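Local coordinates for lovastatin nonaketide synthase, polyketide synthase component (PDB 7CPX), which builds the nonaketide dihydromonacolin L, precursor of lovastatin, from malonyl-CoA, with NADPH as reductant and S-adenosylmethionine as methyl donor, as a homodimeric multidomain polyketide synthase partnered by LovC, at residues M1693-L1697 with W1725-N1729; F1710-K1714 with L2251-L2256; L1717-T1723 with H1751-H1757; R1745-R1749 with T2417-R2423. The protein carries 2 engineered substitutions. One frame throughout, in Å; residues are numbered along the deposited sequence.

Contact 1 (M1693-L1697 with W1725-N1729)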
loop_
_atom_site.group_PDB
_atom_site.type_symbol
_atom_site.label_atom_id
_atom_site.label_comp_id
_atom_site.label_asym_id
_atom_site.label_seq_id
_atom_site.Cartn_x
_atom_site.Cartn_y
_atom_site.Cartn_z
ATOM N N MET A 1693 -4.452 36.169 78.090
ATOM C CA MET A 1693 -4.465 37.527 77.560
ATOM C C MET A 1693 -5.905 37.950 77.303
ATOM O O MET A 1693 -6.561 37.430 76.394
ATOM C CB MET A 1693 -3.637 37.606 76.282
ATOM C CG MET A 1693 -2.270 36.946 76.390
ATOM S SD MET A 1693 -1.176 37.764 77.563
ATOM C CE MET A 1693 -0.924 39.330 76.737
ATOM N N LEU A 1694 -6.389 38.894 78.105
ATOM C CA LEU A 1694 -7.674 39.540 77.883
ATOM C C LEU A 1694 -7.528 40.856 77.131
ATOM O O LEU A 1694 -8.501 41.609 77.021
ATOM C CB LEU A 1694 -8.382 39.781 79.218
ATOM C CG LEU A 1694 -9.045 38.568 79.876
ATOM C CD1 LEU A 1694 -8.055 37.431 80.078
ATOM C CD2 LEU A 1694 -9.674 38.968 81.202
ATOM N N THR A 1695 -6.332 41.145 76.613
ATOM C CA THR A 1695 -6.095 42.427 75.959
ATOM C C THR A 1695 -7.017 42.617 74.763
ATOM O O THR A 1695 -7.539 43.715 74.542
ATOM C CB THR A 1695 -4.633 42.528 75.523
ATOM O OG1 THR A 1695 -4.323 41.455 74.625
ATOM C CG2 THR A 1695 -3.715 42.455 76.730
ATOM N N GLU A 1696 -7.225 41.561 73.975
ATOM C CA GLU A 1696 -8.084 41.681 72.805
ATOM C C GLU A 1696 -9.514 42.027 73.189
ATOM O O GLU A 1696 -10.201 42.711 72.422
ATOM C CB GLU A 1696 -8.055 40.385 71.993
ATOM C CG GLU A 1696 -6.666 39.802 71.818
ATOM C CD GLU A 1696 -5.632 40.857 71.481
ATOM O OE1 GLU A 1696 -5.958 41.791 70.718
ATOM O OE2 GLU A 1696 -4.496 40.755 71.988
ATOM N N LEU A 1697 -9.977 41.575 74.355
ATOM C CA LEU A 1697 -11.243 42.073 74.880
ATOM C C LEU A 1697 -11.157 43.564 75.164
ATOM O O LEU A 1697 -12.119 44.301 74.917
ATOM C CB LEU A 1697 -11.624 41.308 76.147
ATOM C CG LEU A 1697 -11.515 39.782 76.067
ATOM C CD1 LEU A 1697 -12.029 39.141 77.344
ATOM C CD2 LEU A 1697 -12.261 39.239 74.859
ATOM N N TRP A 1725 -5.098 33.640 74.429
ATOM C CA TRP A 1725 -5.686 34.944 74.171
ATOM C C TRP A 1725 -7.200 34.811 74.120
ATOM O O TRP A 1725 -7.727 33.802 73.647
ATOM C CB TRP A 1725 -5.168 35.529 72.856
ATOM C CG TRP A 1725 -3.750 36.000 72.920
ATOM C CD1 TRP A 1725 -3.320 37.283 73.079
ATOM C CD2 TRP A 1725 -2.572 35.191 72.825
ATOM N NE1 TRP A 1725 -1.948 37.326 73.090
ATOM C CE2 TRP A 1725 -1.464 36.054 72.934
ATOM C CE3 TRP A 1725 -2.347 33.823 72.651
ATOM C CZ2 TRP A 1725 -0.151 35.593 72.884
ATOM C CZ3 TRP A 1725 -1.044 33.367 72.593
ATOM C CH2 TRP A 1725 0.038 34.249 72.712
ATOM N N LEU A 1726 -7.895 35.822 74.631
ATOM C CA LEU A 1726 -9.351 35.877 74.604
ATOM C C LEU A 1726 -9.778 37.051 73.738
ATOM O O LEU A 1726 -9.349 38.184 73.973
ATOM C CB LEU A 1726 -9.925 36.021 76.011
ATOM C CG LEU A 1726 -9.555 34.941 77.026
ATOM C CD1 LEU A 1726 -10.365 35.139 78.291
ATOM C CD2 LEU A 1726 -9.781 33.556 76.448
ATOM N N THR A 1727 -10.629 36.781 72.753
ATOM C CA THR A 1727 -11.125 37.797 71.841
ATOM C C THR A 1727 -12.645 37.819 71.891
ATOM O O THR A 1727 -13.288 36.786 72.094
ATOM C CB THR A 1727 -10.657 37.532 70.409
ATOM O OG1 THR A 1727 -11.345 36.393 69.875
ATOM C CG2 THR A 1727 -9.160 37.269 70.375
ATOM N N GLU A 1728 -13.217 39.007 71.709
ATOM C CA GLU A 1728 -14.667 39.197 71.751
ATOM C C GLU A 1728 -15.175 39.264 70.315
ATOM O O GLU A 1728 -15.219 40.328 69.698
ATOM C CB GLU A 1728 -15.027 40.453 72.535
ATOM C CG GLU A 1728 -16.515 40.768 72.549
ATOM C CD GLU A 1728 -16.860 41.913 73.480
ATOM O OE1 GLU A 1728 -15.927 42.530 74.036
ATOM O OE2 GLU A 1728 -18.063 42.198 73.657
ATOM N N ASN A 1729 -15.568 38.108 69.785
ATOM C CA ASN A 1729 -16.105 38.009 68.430
ATOM C C ASN A 1729 -15.154 38.658 67.429
ATOM O O ASN A 1729 -15.525 39.547 66.658
ATOM C CB ASN A 1729 -17.498 38.631 68.352
ATOM C CG ASN A 1729 -18.364 37.980 67.298
ATOM O OD1 ASN A 1729 -17.872 37.242 66.445
ATOM N ND2 ASN A 1729 -19.662 38.246 67.350
#

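Contact 2 (F1710-K1714 with L2251-L2256)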
loop_
_atom_site.group_PDB
_atom_site.type_symbol
_atom_site.label_atom_id
_atom_site.label_comp_id
_atom_site.label_asym_id
_atom_site.label_seq_id
_atom_site.Cartn_x
_atom_site.Cartn_y
_atom_site.Cartn_z
ATOM N N PHE A 1710 3.866 46.174 70.174
ATOM C CA PHE A 1710 4.532 45.139 69.391
ATOM C C PHE A 1710 5.806 44.651 70.076
ATOM O O PHE A 1710 6.074 43.443 70.119
ATOM C CB PHE A 1710 4.823 45.685 67.993
ATOM C CG PHE A 1710 5.780 44.857 67.194
ATOM C CD1 PHE A 1710 5.414 43.611 66.718
ATOM C CD2 PHE A 1710 7.039 45.340 66.892
ATOM C CE1 PHE A 1710 6.296 42.856 65.973
ATOM C CE2 PHE A 1710 7.920 44.592 66.147
ATOM C CZ PHE A 1710 7.550 43.350 65.687
ATOM N N GLU A 1711 6.591 45.570 70.641
ATOM C CA GLU A 1711 7.727 45.157 71.459
ATOM C C GLU A 1711 7.249 44.416 72.700
ATOM O O GLU A 1711 7.889 43.460 73.156
ATOM C CB GLU A 1711 8.563 46.376 71.850
ATOM C CG GLU A 1711 9.004 47.231 70.672
ATOM C CD GLU A 1711 9.875 46.471 69.692
ATOM O OE1 GLU A 1711 10.386 45.393 70.058
ATOM O OE2 GLU A 1711 10.048 46.952 68.552
ATOM N N ALA A 1712 6.118 44.847 73.260
ATOM C CA ALA A 1712 5.531 44.130 74.383
ATOM C C ALA A 1712 5.129 42.719 73.977
ATOM O O ALA A 1712 5.263 41.777 74.762
ATOM C CB ALA A 1712 4.325 44.900 74.915
ATOM N N THR A 1713 4.625 42.557 72.753
ATOM C CA THR A 1713 4.306 41.224 72.254
ATOM C C THR A 1713 5.565 40.379 72.110
ATOM O O THR A 1713 5.559 39.184 72.424
ATOM C CB THR A 1713 3.576 41.327 70.915
ATOM O OG1 THR A 1713 2.417 42.158 71.061
ATOM C CG2 THR A 1713 3.148 39.951 70.433
ATOM N N LYS A 1714 6.648 40.979 71.612
ATOM C CA LYS A 1714 7.924 40.269 71.567
ATOM C C LYS A 1714 8.313 39.775 72.954
ATOM O O LYS A 1714 8.712 38.617 73.132
ATOM C CB LYS A 1714 9.026 41.175 71.025
ATOM C CG LYS A 1714 8.918 41.553 69.570
ATOM C CD LYS A 1714 10.230 42.172 69.120
ATOM C CE LYS A 1714 10.030 43.189 68.025
ATOM N NZ LYS A 1714 11.301 43.875 67.665
ATOM N N LEU A 2251 9.135 37.648 64.646
ATOM C CA LEU A 2251 8.608 38.709 65.498
ATOM C C LEU A 2251 9.661 39.197 66.484
ATOM O O LEU A 2251 9.805 40.405 66.699
ATOM C CB LEU A 2251 7.369 38.218 66.243
ATOM C CG LEU A 2251 6.078 38.148 65.428
ATOM C CD1 LEU A 2251 5.012 37.423 66.215
ATOM C CD2 LEU A 2251 5.595 39.537 65.055
ATOM N N ASN A 2252 10.405 38.274 67.093
ATOM C CA ASN A 2252 11.478 38.682 67.992
ATOM C C ASN A 2252 12.497 39.548 67.263
ATOM O O ASN A 2252 13.025 40.511 67.830
ATOM C CB ASN A 2252 12.148 37.451 68.602
ATOM C CG ASN A 2252 12.655 36.480 67.553
ATOM O OD1 ASN A 2252 12.950 36.866 66.423
ATOM N ND2 ASN A 2252 12.754 35.209 67.923
ATOM N N ASN A 2253 12.782 39.222 66.002
ATOM C CA ASN A 2253 13.672 40.019 65.170
ATOM C C ASN A 2253 12.933 41.035 64.309
ATOM O O ASN A 2253 13.585 41.855 63.655
ATOM C CB ASN A 2253 14.505 39.104 64.264
ATOM C CG ASN A 2253 15.381 38.150 65.049
ATOM O OD1 ASN A 2253 16.523 38.467 65.381
ATOM N ND2 ASN A 2253 14.849 36.971 65.350
ATOM N N MET A 2254 11.605 41.002 64.294
ATOM C CA MET A 2254 10.826 41.941 63.505
ATOM C C MET A 2254 10.787 43.304 64.191
ATOM O O MET A 2254 11.067 43.438 65.385
ATOM C CB MET A 2254 9.406 41.407 63.298
ATOM C CG MET A 2254 8.543 42.218 62.341
ATOM S SD MET A 2254 6.858 41.587 62.206
ATOM C CE MET A 2254 7.139 39.878 61.751
ATOM N N GLU A 2255 10.448 44.326 63.411
ATOM C CA GLU A 2255 10.325 45.688 63.905
ATOM C C GLU A 2255 8.945 46.234 63.567
ATOM O O GLU A 2255 8.360 45.895 62.535
ATOM C CB GLU A 2255 11.406 46.593 63.308
ATOM C CG GLU A 2255 12.821 46.090 63.523
ATOM C CD GLU A 2255 13.862 47.000 62.901
ATOM O OE1 GLU A 2255 13.472 48.010 62.278
ATOM O OE2 GLU A 2255 15.068 46.706 63.033
ATOM N N LEU A 2256 8.431 47.085 64.452
ATOM C CA LEU A 2256 7.106 47.664 64.249
ATOM C C LEU A 2256 6.954 48.341 62.895
ATOM O O LEU A 2256 5.866 48.234 62.301
ATOM C CB LEU A 2256 6.802 48.656 65.381
ATOM C CG LEU A 2256 5.497 49.443 65.250
ATOM C CD1 LEU A 2256 4.302 48.506 65.223
ATOM C CD2 LEU A 2256 5.365 50.445 66.382
#

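Contact 3 (L1717-T1723 with H1751-H1757)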
loop_
_atom_site.group_PDB
_atom_site.type_symbol
_atom_site.label_atom_id
_atom_site.label_comp_id
_atom_site.label_asym_id
_atom_site.label_seq_id
_atom_site.Cartn_x
_atom_site.Cartn_y
_atom_site.Cartn_z
ATOM N N LEU A 1717 6.179 36.838 74.022
ATOM C CA LEU A 1717 6.626 35.593 73.404
ATOM C C LEU A 1717 7.893 35.083 74.074
ATOM O O LEU A 1717 8.039 33.878 74.312
ATOM C CB LEU A 1717 6.868 35.793 71.908
ATOM C CG LEU A 1717 5.706 36.302 71.052
ATOM C CD1 LEU A 1717 6.026 36.112 69.578
ATOM C CD2 LEU A 1717 4.397 35.618 71.415
ATOM N N THR A 1718 8.823 35.988 74.384
ATOM C CA THR A 1718 10.077 35.572 75.002
ATOM C C THR A 1718 9.837 34.938 76.366
ATOM O O THR A 1718 10.444 33.912 76.697
ATOM C CB THR A 1718 11.020 36.769 75.128
ATOM O OG1 THR A 1718 11.224 37.359 73.839
ATOM C CG2 THR A 1718 12.362 36.333 75.702
ATOM N N TYR A 1719 8.956 35.531 77.172
ATOM C CA TYR A 1719 8.710 35.033 78.519
ATOM C C TYR A 1719 7.638 33.953 78.577
ATOM O O TYR A 1719 7.383 33.421 79.663
ATOM C CB TYR A 1719 8.299 36.179 79.445
ATOM C CG TYR A 1719 9.445 37.054 79.890
ATOM C CD1 TYR A 1719 10.240 36.693 80.970
ATOM C CD2 TYR A 1719 9.727 38.244 79.239
ATOM C CE1 TYR A 1719 11.287 37.493 81.383
ATOM C CE2 TYR A 1719 10.771 39.050 79.645
ATOM C CZ TYR A 1719 11.547 38.671 80.717
ATOM O OH TYR A 1719 12.589 39.472 81.123
ATOM N N ALA A 1720 7.010 33.615 77.456
ATOM C CA ALA A 1720 5.872 32.707 77.447
ATOM C C ALA A 1720 6.287 31.335 76.932
ATOM O O ALA A 1720 6.947 31.228 75.894
ATOM C CB ALA A 1720 4.740 33.262 76.582
ATOM N N SER A 1721 5.908 30.297 77.673
ATOM C CA SER A 1721 5.936 28.927 77.180
ATOM C C SER A 1721 4.560 28.448 76.750
ATOM O O SER A 1721 4.454 27.634 75.827
ATOM C CB SER A 1721 6.484 27.984 78.257
ATOM O OG SER A 1721 5.653 27.988 79.405
ATOM N N ASN A 1722 3.512 28.941 77.405
ATOM C CA ASN A 1722 2.134 28.704 77.012
ATOM C C ASN A 1722 1.385 30.025 77.090
ATOM O O ASN A 1722 1.744 30.908 77.872
ATOM C CB ASN A 1722 1.458 27.663 77.913
ATOM C CG ASN A 1722 2.122 26.305 77.834
ATOM O OD1 ASN A 1722 2.708 25.946 76.813
ATOM N ND2 ASN A 1722 2.031 25.538 78.914
ATOM N N THR A 1723 0.356 30.169 76.261
ATOM C CA THR A 1723 -0.438 31.387 76.308
ATOM C C THR A 1723 -1.807 31.152 75.691
ATOM O O THR A 1723 -1.955 30.389 74.729
ATOM C CB THR A 1723 0.253 32.546 75.587
ATOM O OG1 THR A 1723 1.569 32.737 76.121
ATOM C CG2 THR A 1723 -0.564 33.821 75.760
ATOM N N HIS A 1751 7.254 29.436 66.993
ATOM C CA HIS A 1751 7.714 28.904 68.265
ATOM C C HIS A 1751 6.902 27.664 68.612
ATOM O O HIS A 1751 5.981 27.734 69.435
ATOM C CB HIS A 1751 7.588 29.956 69.365
ATOM C CG HIS A 1751 8.332 31.222 69.076
ATOM N ND1 HIS A 1751 9.693 31.343 69.248
ATOM C CD2 HIS A 1751 7.902 32.425 68.625
ATOM C CE1 HIS A 1751 10.071 32.564 68.916
ATOM N NE2 HIS A 1751 9.003 33.241 68.535
ATOM N N PRO A 1752 7.206 26.513 68.005
ATOM C CA PRO A 1752 6.418 25.309 68.307
ATOM C C PRO A 1752 6.428 24.945 69.779
ATOM O O PRO A 1752 5.436 24.403 70.283
ATOM C CB PRO A 1752 7.086 24.227 67.445
ATOM C CG PRO A 1752 8.452 24.752 67.151
ATOM C CD PRO A 1752 8.310 26.236 67.072
ATOM N N ASP A 1753 7.521 25.230 70.488
ATOM C CA ASP A 1753 7.549 25.011 71.928
ATOM C C ASP A 1753 6.592 25.937 72.664
ATOM O O ASP A 1753 6.230 25.651 73.811
ATOM C CB ASP A 1753 8.969 25.207 72.459
ATOM C CG ASP A 1753 9.982 24.326 71.756
ATOM O OD1 ASP A 1753 9.606 23.216 71.324
ATOM O OD2 ASP A 1753 11.152 24.744 71.633
ATOM N N LEU A 1754 6.173 27.032 72.033
ATOM C CA LEU A 1754 5.271 28.001 72.652
ATOM C C LEU A 1754 3.838 27.601 72.329
ATOM O O LEU A 1754 3.356 27.813 71.214
ATOM C CB LEU A 1754 5.574 29.410 72.156
ATOM C CG LEU A 1754 4.567 30.491 72.552
ATOM C CD1 LEU A 1754 4.368 30.517 74.057
ATOM C CD2 LEU A 1754 5.019 31.850 72.048
ATOM N N GLY A 1755 3.152 27.018 73.307
ATOM C CA GLY A 1755 1.744 26.719 73.148
ATOM C C GLY A 1755 0.944 27.988 72.951
ATOM O O GLY A 1755 1.023 28.909 73.767
ATOM N N VAL A 1756 0.174 28.055 71.871
ATOM C CA VAL A 1756 -0.617 29.231 71.528
ATOM C C VAL A 1756 -2.071 28.810 71.400
ATOM O O VAL A 1756 -2.388 27.868 70.663
ATOM C CB VAL A 1756 -0.120 29.879 70.225
ATOM C CG1 VAL A 1756 -1.102 30.933 69.753
ATOM C CG2 VAL A 1756 1.258 30.481 70.426
ATOM N N HIS A 1757 -2.955 29.502 72.115
ATOM C CA HIS A 1757 -4.383 29.255 72.014
ATOM C C HIS A 1757 -5.126 30.576 71.890
ATOM O O HIS A 1757 -4.711 31.593 72.447
ATOM C CB HIS A 1757 -4.902 28.477 73.224
ATOM C CG HIS A 1757 -4.286 27.122 73.371
ATOM N ND1 HIS A 1757 -5.019 25.959 73.288
ATOM C CD2 HIS A 1757 -3.004 26.744 73.583
ATOM C CE1 HIS A 1757 -4.216 24.923 73.452
ATOM N NE2 HIS A 1757 -2.988 25.372 73.630
#

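Contact 4 (R1745-R1749 with T2417-R2423)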
loop_
_atom_site.group_PDB
_atom_site.type_symbol
_atom_site.label_atom_id
_atom_site.label_comp_id
_atom_site.label_asym_id
_atom_site.label_seq_id
_atom_site.Cartn_x
_atom_site.Cartn_y
_atom_site.Cartn_z
ATOM N N ARG A 1745 -1.443 32.730 65.383
ATOM C CA ARG A 1745 -1.491 31.532 64.560
ATOM C C ARG A 1745 -0.143 31.274 63.906
ATOM O O ARG A 1745 0.327 30.132 63.857
ATOM C CB ARG A 1745 -2.588 31.705 63.513
ATOM C CG ARG A 1745 -2.800 30.543 62.578
ATOM C CD ARG A 1745 -4.020 30.798 61.711
ATOM N NE ARG A 1745 -5.234 30.958 62.503
ATOM C CZ ARG A 1745 -6.408 31.334 62.014
ATOM N NH1 ARG A 1745 -6.565 31.613 60.731
ATOM N NH2 ARG A 1745 -7.450 31.433 62.833
ATOM N N SER A 1746 0.492 32.329 63.399
ATOM C CA SER A 1746 1.835 32.183 62.847
ATOM C C SER A 1746 2.857 31.920 63.944
ATOM O O SER A 1746 3.821 31.177 63.734
ATOM C CB SER A 1746 2.219 33.424 62.055
ATOM O OG SER A 1746 1.535 33.470 60.817
ATOM N N ILE A 1747 2.675 32.534 65.115
ATOM C CA ILE A 1747 3.587 32.294 66.229
ATOM C C ILE A 1747 3.588 30.820 66.605
ATOM O O ILE A 1747 4.638 30.240 66.908
ATOM C CB ILE A 1747 3.203 33.177 67.430
ATOM C CG1 ILE A 1747 3.531 34.638 67.137
ATOM C CG2 ILE A 1747 3.938 32.719 68.675
ATOM C CD1 ILE A 1747 2.770 35.616 67.997
ATOM N N ARG A 1748 2.412 30.193 66.593
ATOM C CA ARG A 1748 2.323 28.778 66.937
ATOM C C ARG A 1748 3.217 27.939 66.036
ATOM O O ARG A 1748 3.647 26.848 66.427
ATOM C CB ARG A 1748 0.873 28.305 66.842
ATOM C CG ARG A 1748 0.653 26.889 67.345
ATOM C CD ARG A 1748 -0.825 26.549 67.475
ATOM N NE ARG A 1748 -1.533 26.630 66.202
ATOM C CZ ARG A 1748 -2.284 27.653 65.814
ATOM N NH1 ARG A 1748 -2.447 28.725 66.574
ATOM N NH2 ARG A 1748 -2.893 27.598 64.633
ATOM N N ARG A 1749 3.505 28.429 64.832
ATOM C CA ARG A 1749 4.441 27.785 63.922
ATOM C C ARG A 1749 5.874 28.229 64.181
ATOM O O ARG A 1749 6.793 27.403 64.180
ATOM C CB ARG A 1749 4.059 28.106 62.476
ATOM C CG ARG A 1749 2.633 27.739 62.117
ATOM C CD ARG A 1749 2.550 26.333 61.575
ATOM N NE ARG A 1749 3.229 26.221 60.290
ATOM C CZ ARG A 1749 2.680 26.522 59.121
ATOM N NH1 ARG A 1749 1.427 26.937 59.031
ATOM N NH2 ARG A 1749 3.407 26.407 58.013
ATOM N N THR A 2417 5.695 21.739 59.042
ATOM C CA THR A 2417 5.768 22.381 60.349
ATOM C C THR A 2417 4.412 22.497 61.030
ATOM O O THR A 2417 4.367 22.834 62.219
ATOM C CB THR A 2417 6.385 23.775 60.215
ATOM O OG1 THR A 2417 5.606 24.562 59.304
ATOM C CG2 THR A 2417 7.815 23.679 59.706
ATOM N N PHE A 2418 3.316 22.232 60.319
ATOM C CA PHE A 2418 1.976 22.356 60.878
ATOM C C PHE A 2418 1.215 21.037 60.874
ATOM O O PHE A 2418 0.006 21.033 61.137
ATOM C CB PHE A 2418 1.180 23.417 60.113
ATOM C CG PHE A 2418 1.116 23.182 58.632
ATOM C CD1 PHE A 2418 2.156 23.569 57.807
ATOM C CD2 PHE A 2418 0.011 22.583 58.066
ATOM C CE1 PHE A 2418 2.094 23.353 56.446
ATOM C CE2 PHE A 2418 -0.058 22.361 56.707
ATOM C CZ PHE A 2418 0.984 22.748 55.895
ATOM N N PHE A 2419 1.886 19.917 60.596
ATOM C CA PHE A 2419 1.190 18.636 60.565
ATOM C C PHE A 2419 0.538 18.325 61.904
ATOM O O PHE A 2419 -0.521 17.688 61.948
ATOM C CB PHE A 2419 2.160 17.521 60.179
ATOM C CG PHE A 2419 1.483 16.276 59.680
ATOM C CD1 PHE A 2419 0.940 15.362 60.567
ATOM C CD2 PHE A 2419 1.393 16.019 58.323
ATOM C CE1 PHE A 2419 0.320 14.217 60.110
ATOM C CE2 PHE A 2419 0.775 14.875 57.860
ATOM C CZ PHE A 2419 0.236 13.973 58.755
ATOM N N ASP A 2420 1.150 18.765 63.003
ATOM C CA ASP A 2420 0.593 18.544 64.329
ATOM C C ASP A 2420 -0.644 19.389 64.598
ATOM O O ASP A 2420 -1.335 19.145 65.593
ATOM C CB ASP A 2420 1.649 18.837 65.397
ATOM C CG ASP A 2420 2.860 17.932 65.283
ATOM O OD1 ASP A 2420 2.703 16.783 64.819
ATOM O OD2 ASP A 2420 3.968 18.368 65.659
ATOM N N ASP A 2421 -0.938 20.365 63.749
ATOM C CA ASP A 2421 -2.108 21.207 63.949
ATOM C C ASP A 2421 -3.365 20.417 63.600
ATOM O O ASP A 2421 -3.487 19.942 62.466
ATOM C CB ASP A 2421 -2.018 22.461 63.088
ATOM C CG ASP A 2421 -3.077 23.489 63.437
ATOM O OD1 ASP A 2421 -4.175 23.096 63.885
ATOM O OD2 ASP A 2421 -2.811 24.697 63.265
ATOM N N PRO A 2422 -4.313 20.249 64.528
ATOM C CA PRO A 2422 -5.535 19.505 64.190
ATOM C C PRO A 2422 -6.427 20.220 63.197
ATOM O O PRO A 2422 -7.322 19.586 62.627
ATOM C CB PRO A 2422 -6.230 19.347 65.545
ATOM C CG PRO A 2422 -5.781 20.539 66.316
ATOM C CD PRO A 2422 -4.346 20.744 65.915
ATOM N N ARG A 2423 -6.216 21.520 62.979
ATOM C CA ARG A 2423 -7.059 22.268 62.055
ATOM C C ARG A 2423 -7.076 21.623 60.674
ATOM O O ARG A 2423 -8.079 21.697 59.955
ATOM C CB ARG A 2423 -6.558 23.709 61.967
ATOM C CG ARG A 2423 -7.540 24.692 61.364
ATOM C CD ARG A 2423 -6.864 26.025 61.084
ATOM N NE ARG A 2423 -7.801 27.141 61.137
ATOM C CZ ARG A 2423 -8.123 27.794 62.244
ATOM N NH1 ARG A 2423 -7.612 27.460 63.418
ATOM N NH2 ARG A 2423 -8.981 28.809 62.174
#

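Contact 1 (M1693-L1697 with W1725-N1729)
M1693 and W1725 form a parallel beta bridge in the buried core of a mixed sheet, where strand 1689-1693 ends beside strand 1720-1728 and the chain then winds into a turn that stays against its neighbour. M1693 O accepts from L1726 N at 2.7 Å with an angle of 155° at the hydrogen. The two bridge side chains run side by side on one face of the sheet. M1693 CG lies over a face of the indole, 3.5 Å from the centroid of the W1725 five-membered ring and 18° from its normal, a CH-pi contact. The bend at chi2 (-65°) carries SD round to an oblique Met-aromatic position, 5.0 Å from the same centroid; a flexible, polarisable thioether suits this spot. On the other side of the bridge L1694 and L1726 point the same way, their CD1 methyls 3.7 Å apart. L1697 brings CD1 to within 4.0 Å of L1726 CB, while its N makes a weak bond to L1726 O. E1696 lays CB against T1727 CG2 at 3.7 Å and turns its carboxylate back beside the indole. The acid is not left bare in the core: T1695 OG1 donates to OE2 from above the carboxylate plane, and OE1 pairs with T1740. T1727 OG1, in turn, bonds D1760 on the next strand. The strand pair is thus sandwiched, with W1725 and T1727 against helix 1735-1750 and L1694, L1697 and L1726 against helix 1652-1664.

Contact 2 (F1710-K1714 with L2251-L2256)
K1714 NZ lies between the carboxylate of E1711, one helical turn back, and the carbonyl of M2254 on the facing loop. The salt bridge to E1711 OE1 is 3.0 Å long, although as a hydrogen bond it is weak. The bond to M2254 O is modelled implausibly short and stays doubtful. An extended lysine chain suits the position because it spans from the helix to the loop backbone while its methylenes lie along the L2251 carbonyl.

F1710 supplies the apolar half. With CG anti to the backbone N (chi1 166°), its ring reaches into the loop, where L2251 and M2254 meet its edge. L2251 CD2 meets CE1 of F1710 in the ring plane at 3.5 Å, M2254 CB lies 3.6 Å from F1710 CZ, and L2256 packs its CB against F1710 CD2 at 3.7 Å. M2254 crosses the ring at about a right angle, leaving its SD 4.9 Å from the F1710 centroid in an oblique Met-aromatic contact. E2255 holds the N-cap position of helix 2256-2276. The arrangement is a docking of helix 1705-1719 onto the ketoreductase domain, consistent with the paired structural and catalytic ketoreductase subdomains of reducing synthases.

Contact 3 (L1717-T1723 with H1751-H1757)
L1717 and L1754 cross at about a right angle, their CD2 methyls 3.9 Å apart, where the end of helix 1705-1719 meets the turn leading into strand 1755-1761. In L1754, chi1 (171°) sets CG anti to the backbone N, and chi2 (54°) then turns CD2 to L1717 and CD1 to A1720 CB, the latter at 3.7 Å. The small A1720 lets the branched leucine come close. T1723, three residues after A1720, slants across L1754 with OG1 4.1 Å from its CD1; that hydroxyl bonds N1722 O. The imidazole of H1751 lies obliquely beside L1717 CD1, at the border of the leucine cluster.

Beyond these side chains the backbones take over as parallel strands. G1755 N donates to S1721 O at 2.9 Å, T1723 N to G1755 O at 2.9 Å, and H1757 N to T1723 O at 2.9 Å. G1755 has no side chain to crowd N1722, whose OD1 comes within 3.9 Å of G1755 CA while its amide nitrogen bonds D1784. A type I turn, H1751 to L1754, brings the chain from helix to strand.

The contact closes the beta-alpha-beta unit 1720-1728, 1735-1750, 1755-1761. L1717, L1754 and V1756 pack on helix 1735-1750, A1720 and T1723 touch F1691, and N1722 and H1757 face helix 1775-1784.

Contact 4 (R1745-R1749 with T2417-R2423)
The guanidinium of R1749 carries F2418 over one face and T2417 at its edge. F2418 CD1 stands 3.1 Å above the plane near the rim, with ring and guanidinium inclined 45° to each other. Along the edge, R1749 NE and NH2 both donate to T2417 OG1, each at 3.1 Å, a side-on grip on one oxygen that fixes the turn of the group.

R1745 and R2423 each have the other's CZ over one face, offset toward the rim, with the planes inclined by 41° and the two CZ atoms 3.9 Å apart. E1797, whose carboxylate forms salt bridges with R1745, R2423 and R1748, probably makes this closeness tolerable by offsetting their charge. R2423 also makes a cation-pi contact with W1276.

R1748 uses its edge instead. Its NH2 reaches D2421 OD2 on the syn side at 3.2 Å, nearly straight at 163°, and the two planes stand almost perpendicular. D2421 serves twice, because its OD1 accepts from R2423 N at 2.7 Å in an Asx turn that shapes the loop. Arginine suits these sites by being long and offering several N-H directions.

The contact thus ties one side of helix 1735-1750 to the C-terminal loop of the ketoreductase domain. R2423 packs on P1808 and L1810 of strand 1804-1811, F2418 and R2423 touch helix 2296-2299, and R1745 touches C2312 of helix 2305-2323.

Overall arrangement
All four contacts gather in one region far from the chain's centre. Contacts 1 and 3, centres 17 Å apart, both reach one mixed sheet and share strand 1720-1728, meeting where W1725 N faces H1757 O. Contacts 2 and 4 join helices flanking that sheet to the ketoreductase domain, more than 500 residues further on; their centres are 20 Å apart. Contact 3 lies 14 Å from contact 2 and 12 Å from contact 4, with L1717, L1754, I1747 and L2251 forming a shared apolar cluster. The first segments follow in the order 1, 2, 3, 4. Contacts 1 and 3 thus join elements close in sequence, while contacts 2 and 4 attach them to the ketoreductase domain at two places.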